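PDB 6C30: GNAT family acetyltransferase from Mycobacterium smegmatis, which probably transfers an acetyl group from acetyl-coenzyme A to an amine acceptor, as a RimJ-type N-acetyltransferase of the GNAT family. Local coordinates for residues 32-45 with 62-76. Residues are numbered along the deposited sequence; the frame is centred on the assembly and turned at random.
Sequences VRMRDAAAWSRIRL and WKVRHAVTSWPSICS
Trp40 and Trp71 both carry CG trans to the backbone N (chi1 170° and 180°), which turns each indole toward the other segment. Trp71 CE3 sits over the middle of one Trp40 face, 3.3 Å from CD2, with the two ring planes inclined rather than stacked; Arg44 CG lies against the opposite face, toward its rim. Trp71 NE1, on the pyrrole side, donates an almost straight bond to Arg33 O (2.9 Å) from above the carbonyl plane. That carbonyl also takes Asp36 N from its other face, so the turn leading into helix 37-46 and the Trp71 ring fix one another. Val32 CB packs at the Trp71 edge, while Ala37 CB fits between Trp71 CD1 and Val68 CG2.

Beyond Trp40, Ser41 OG gives its proton to His66 O at 2.7 Å, in the carbonyl plane. The Arg44 chain, folded back at chi2 and chi3, brings NH2 to His66 NE2 (3.2 Å) and also to a salt bridge with Glu55. His66 is steadied by ND1, bonded to Trp62 O, and its CE1 lies over the Trp62 face. Trp62 NE1 in turn reaches Arg44 O at 2.9 Å. Phe98 and Gln101 also touch Trp40, which forms an aromatic cluster with His66 and Trp71. Segments 37-45 and 71-76 of the first and last helices joining strands 25-31 and 88-94 cross at 106°, in the helical β1-to-β2 connection of the GNAT fold.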
# COMPACT_ATOMS: atom_id res chain seq x y z
N VAL A 32 4.86 -4.39 -9.52
CA VAL A 32 4.35 -3.69 -10.70
C VAL A 32 3.00 -4.26 -11.11
O VAL A 32 2.73 -5.46 -10.94
CB VAL A 32 5.31 -3.79 -11.92
CG1 VAL A 32 6.61 -3.03 -11.69
CG2 VAL A 32 5.60 -5.24 -12.29
N ARG A 33 2.14 -3.41 -11.66
CA ARG A 33 0.85 -3.87 -12.14
C ARG A 33 0.41 -3.04 -13.33
O ARG A 33 0.94 -1.94 -13.58
CB ARG A 33 -0.19 -3.85 -11.03
CG ARG A 33 -0.49 -2.46 -10.50
CD ARG A 33 -1.39 -2.54 -9.25
NE ARG A 33 -1.44 -1.24 -8.62
CZ ARG A 33 -1.27 -1.00 -7.32
NH1 ARG A 33 -1.03 -1.98 -6.45
NH2 ARG A 33 -1.33 0.24 -6.89
N MET A 34 -0.56 -3.55 -14.08
CA MET A 34 -0.98 -2.88 -15.31
C MET A 34 -1.49 -1.46 -15.10
O MET A 34 -1.26 -0.59 -15.94
CB MET A 34 -2.06 -3.71 -16.04
CG MET A 34 -1.57 -5.06 -16.52
SD MET A 34 -0.29 -4.88 -17.77
CE MET A 34 0.28 -6.55 -17.93
N ARG A 35 -2.16 -1.21 -13.97
CA ARG A 35 -2.70 0.12 -13.71
C ARG A 35 -1.62 1.18 -13.47
O ARG A 35 -1.93 2.36 -13.38
CB ARG A 35 -3.65 0.07 -12.51
CG ARG A 35 -4.98 -0.61 -12.81
CD ARG A 35 -6.11 0.41 -12.73
NE ARG A 35 -7.37 -0.09 -13.27
CZ ARG A 35 -8.30 -0.71 -12.54
NH1 ARG A 35 -8.10 -0.94 -11.25
NH2 ARG A 35 -9.43 -1.11 -13.12
N ASP A 36 -0.35 0.76 -13.41
CA ASP A 36 0.73 1.73 -13.28
C ASP A 36 1.05 2.47 -14.57
O ASP A 36 1.89 3.37 -14.55
CB ASP A 36 2.00 1.03 -12.79
CG ASP A 36 1.91 0.57 -11.35
OD1 ASP A 36 1.25 1.27 -10.54
OD2 ASP A 36 2.50 -0.50 -11.05
N ALA A 37 0.40 2.11 -15.68
CA ALA A 37 0.78 2.69 -16.98
C ALA A 37 0.78 4.20 -16.96
O ALA A 37 1.73 4.83 -17.44
CB ALA A 37 -0.14 2.18 -18.07
N ALA A 38 -0.25 4.82 -16.40
CA ALA A 38 -0.36 6.27 -16.49
C ALA A 38 0.75 6.98 -15.72
O ALA A 38 1.38 7.90 -16.26
CB ALA A 38 -1.73 6.73 -16.00
N ALA A 39 1.02 6.54 -14.50
CA ALA A 39 2.04 7.20 -13.69
C ALA A 39 3.44 6.91 -14.23
O ALA A 39 4.27 7.82 -14.34
CB ALA A 39 1.94 6.76 -12.24
N TRP A 40 3.70 5.65 -14.56
CA TRP A 40 4.99 5.28 -15.13
C TRP A 40 5.28 6.11 -16.38
O TRP A 40 6.35 6.69 -16.52
CB TRP A 40 5.00 3.79 -15.46
CG TRP A 40 6.15 3.30 -16.26
CD1 TRP A 40 7.37 2.89 -15.81
CD2 TRP A 40 6.17 3.10 -17.68
NE1 TRP A 40 8.16 2.47 -16.86
CE2 TRP A 40 7.44 2.58 -18.02
CE3 TRP A 40 5.23 3.31 -18.70
CZ2 TRP A 40 7.79 2.27 -19.33
CZ3 TRP A 40 5.58 2.99 -20.01
CH2 TRP A 40 6.85 2.48 -20.30
N SER A 41 4.32 6.19 -17.28
CA SER A 41 4.51 6.93 -18.52
C SER A 41 4.70 8.41 -18.23
O SER A 41 5.63 9.03 -18.74
CB SER A 41 3.31 6.71 -19.46
OG SER A 41 3.40 7.56 -20.60
N ARG A 42 3.83 8.99 -17.42
CA ARG A 42 3.91 10.42 -17.13
C ARG A 42 5.29 10.78 -16.57
O ARG A 42 5.95 11.72 -17.05
CB ARG A 42 2.81 10.82 -16.15
CG ARG A 42 2.73 12.31 -15.86
CD ARG A 42 1.77 12.57 -14.69
NE ARG A 42 2.31 12.03 -13.45
CZ ARG A 42 1.73 11.07 -12.72
NH1 ARG A 42 0.57 10.54 -13.11
NH2 ARG A 42 2.30 10.65 -11.61
N ILE A 43 5.73 10.02 -15.57
CA ILE A 43 6.99 10.35 -14.91
C ILE A 43 8.19 10.06 -15.81
O ILE A 43 9.10 10.90 -15.91
CB ILE A 43 7.13 9.61 -13.58
CG1 ILE A 43 5.97 9.99 -12.65
CG2 ILE A 43 8.46 9.95 -12.93
CD1 ILE A 43 5.84 9.09 -11.44
N ARG A 44 8.22 8.92 -16.48
CA ARG A 44 9.38 8.57 -17.31
C ARG A 44 9.51 9.54 -18.48
O ARG A 44 10.62 9.86 -18.90
CB ARG A 44 9.28 7.14 -17.84
CG ARG A 44 9.28 6.03 -16.79
CD ARG A 44 10.66 5.74 -16.29
NE ARG A 44 11.51 5.13 -17.32
CZ ARG A 44 12.68 4.59 -17.05
NH1 ARG A 44 13.12 4.55 -15.80
NH2 ARG A 44 13.39 4.07 -18.03
N LEU A 45 8.39 10.01 -19.02
CA LEU A 45 8.45 10.99 -20.10
C LEU A 45 8.94 12.33 -19.56
O LEU A 45 9.82 12.96 -20.17
CB LEU A 45 7.09 11.16 -20.78
CG LEU A 45 6.62 9.99 -21.66
CD1 LEU A 45 5.17 10.23 -22.06
CD2 LEU A 45 7.50 9.79 -22.90
N TRP A 62 12.73 7.46 -26.98
CA TRP A 62 12.30 7.49 -25.58
C TRP A 62 10.80 7.67 -25.46
O TRP A 62 10.16 7.08 -24.57
CB TRP A 62 13.01 8.62 -24.83
CG TRP A 62 12.77 8.61 -23.35
CD1 TRP A 62 11.77 9.23 -22.66
CD2 TRP A 62 13.58 7.94 -22.38
NE1 TRP A 62 11.90 8.99 -21.32
CE2 TRP A 62 13.01 8.20 -21.12
CE3 TRP A 62 14.73 7.15 -22.45
CZ2 TRP A 62 13.55 7.68 -19.93
CZ3 TRP A 62 15.26 6.64 -21.28
CH2 TRP A 62 14.67 6.91 -20.03
N LYS A 63 10.22 8.50 -26.32
CA LYS A 63 8.80 8.83 -26.22
C LYS A 63 7.94 7.68 -26.69
O LYS A 63 6.79 7.54 -26.25
CB LYS A 63 8.49 10.11 -27.00
CG LYS A 63 9.21 11.32 -26.42
CD LYS A 63 8.85 12.61 -27.14
CE LYS A 63 9.36 12.62 -28.57
NZ LYS A 63 10.85 12.44 -28.65
N VAL A 64 8.48 6.84 -27.56
CA VAL A 64 7.77 5.66 -28.02
C VAL A 64 7.82 4.59 -26.93
O VAL A 64 6.81 3.99 -26.59
CB VAL A 64 8.37 5.11 -29.34
CG1 VAL A 64 7.77 3.76 -29.68
CG2 VAL A 64 8.14 6.11 -30.46
N ARG A 65 9.01 4.38 -26.39
CA ARG A 65 9.23 3.39 -25.34
C ARG A 65 8.35 3.67 -24.12
O ARG A 65 7.84 2.73 -23.50
CB ARG A 65 10.70 3.36 -24.93
CG ARG A 65 11.02 2.50 -23.70
CD ARG A 65 10.76 1.01 -23.96
NE ARG A 65 11.23 0.21 -22.83
CZ ARG A 65 11.23 -1.12 -22.81
NH1 ARG A 65 10.77 -1.80 -23.85
NH2 ARG A 65 11.68 -1.76 -21.73
N HIS A 66 8.17 4.94 -23.78
CA HIS A 66 7.49 5.27 -22.54
C HIS A 66 6.10 5.84 -22.71
O HIS A 66 5.54 6.43 -21.78
CB HIS A 66 8.37 6.23 -21.73
CG HIS A 66 9.68 5.62 -21.34
ND1 HIS A 66 10.84 5.83 -22.04
CD2 HIS A 66 9.99 4.76 -20.34
CE1 HIS A 66 11.82 5.14 -21.49
NE2 HIS A 66 11.33 4.48 -20.45
N ALA A 67 5.51 5.63 -23.88
CA ALA A 67 4.10 5.90 -24.10
C ALA A 67 3.25 4.99 -23.20
O ALA A 67 3.65 3.87 -22.88
CB ALA A 67 3.75 5.69 -25.56
N VAL A 68 2.07 5.47 -22.82
CA VAL A 68 1.22 4.71 -21.90
C VAL A 68 0.86 3.33 -22.48
O VAL A 68 0.76 2.35 -21.75
CB VAL A 68 -0.07 5.50 -21.53
CG1 VAL A 68 -1.04 5.61 -22.70
CG2 VAL A 68 -0.77 4.85 -20.35
N THR A 69 0.72 3.24 -23.80
CA THR A 69 0.36 1.96 -24.41
C THR A 69 1.54 0.99 -24.50
O THR A 69 1.35 -0.18 -24.83
CB THR A 69 -0.24 2.17 -25.80
OG1 THR A 69 0.55 3.12 -26.51
CG2 THR A 69 -1.67 2.72 -25.68
N SER A 70 2.74 1.44 -24.16
CA SER A 70 3.90 0.55 -24.09
C SER A 70 3.99 -0.24 -22.79
O SER A 70 4.71 -1.23 -22.72
CB SER A 70 5.19 1.34 -24.27
OG SER A 70 5.23 1.93 -25.55
N TRP A 71 3.30 0.21 -21.75
CA TRP A 71 3.46 -0.43 -20.44
C TRP A 71 2.97 -1.89 -20.38
O TRP A 71 3.65 -2.71 -19.79
CB TRP A 71 2.78 0.41 -19.35
CG TRP A 71 2.89 -0.18 -17.98
CD1 TRP A 71 1.86 -0.63 -17.19
CD2 TRP A 71 4.09 -0.38 -17.20
NE1 TRP A 71 2.34 -1.09 -15.99
CE2 TRP A 71 3.71 -0.95 -15.97
CE3 TRP A 71 5.46 -0.14 -17.44
CZ2 TRP A 71 4.62 -1.27 -14.98
CZ3 TRP A 71 6.37 -0.47 -16.45
CH2 TRP A 71 5.95 -1.02 -15.23
N PRO A 72 1.80 -2.22 -20.99
CA PRO A 72 1.34 -3.60 -20.80
C PRO A 72 2.37 -4.67 -21.20
O PRO A 72 2.58 -5.59 -20.43
CB PRO A 72 0.08 -3.66 -21.67
CG PRO A 72 -0.49 -2.27 -21.53
CD PRO A 72 0.76 -1.39 -21.64
N SER A 73 3.03 -4.53 -22.35
CA SER A 73 4.02 -5.54 -22.70
C SER A 73 5.24 -5.53 -21.78
O SER A 73 5.80 -6.58 -21.47
CB SER A 73 4.46 -5.37 -24.15
OG SER A 73 3.41 -5.76 -25.03
N ILE A 74 5.64 -4.35 -21.32
CA ILE A 74 6.77 -4.26 -20.39
C ILE A 74 6.41 -4.91 -19.05
O ILE A 74 7.15 -5.75 -18.52
CB ILE A 74 7.19 -2.80 -20.20
CG1 ILE A 74 7.79 -2.26 -21.51
CG2 ILE A 74 8.18 -2.66 -19.05
CD1 ILE A 74 8.02 -0.77 -21.53
N CYS A 75 5.24 -4.54 -18.53
CA CYS A 75 4.78 -5.09 -17.27
C CYS A 75 4.59 -6.61 -17.37
O CYS A 75 4.99 -7.35 -16.48
CB CYS A 75 3.47 -4.40 -16.88
SG CYS A 75 2.86 -4.85 -15.26
N SER A 76 3.98 -7.07 -18.46
CA SER A 76 3.80 -8.51 -18.65
C SER A 76 5.15 -9.25 -18.68
O SER A 76 5.29 -10.31 -18.08
CB SER A 76 3.02 -8.80 -19.93
OG SER A 76 1.63 -8.56 -19.75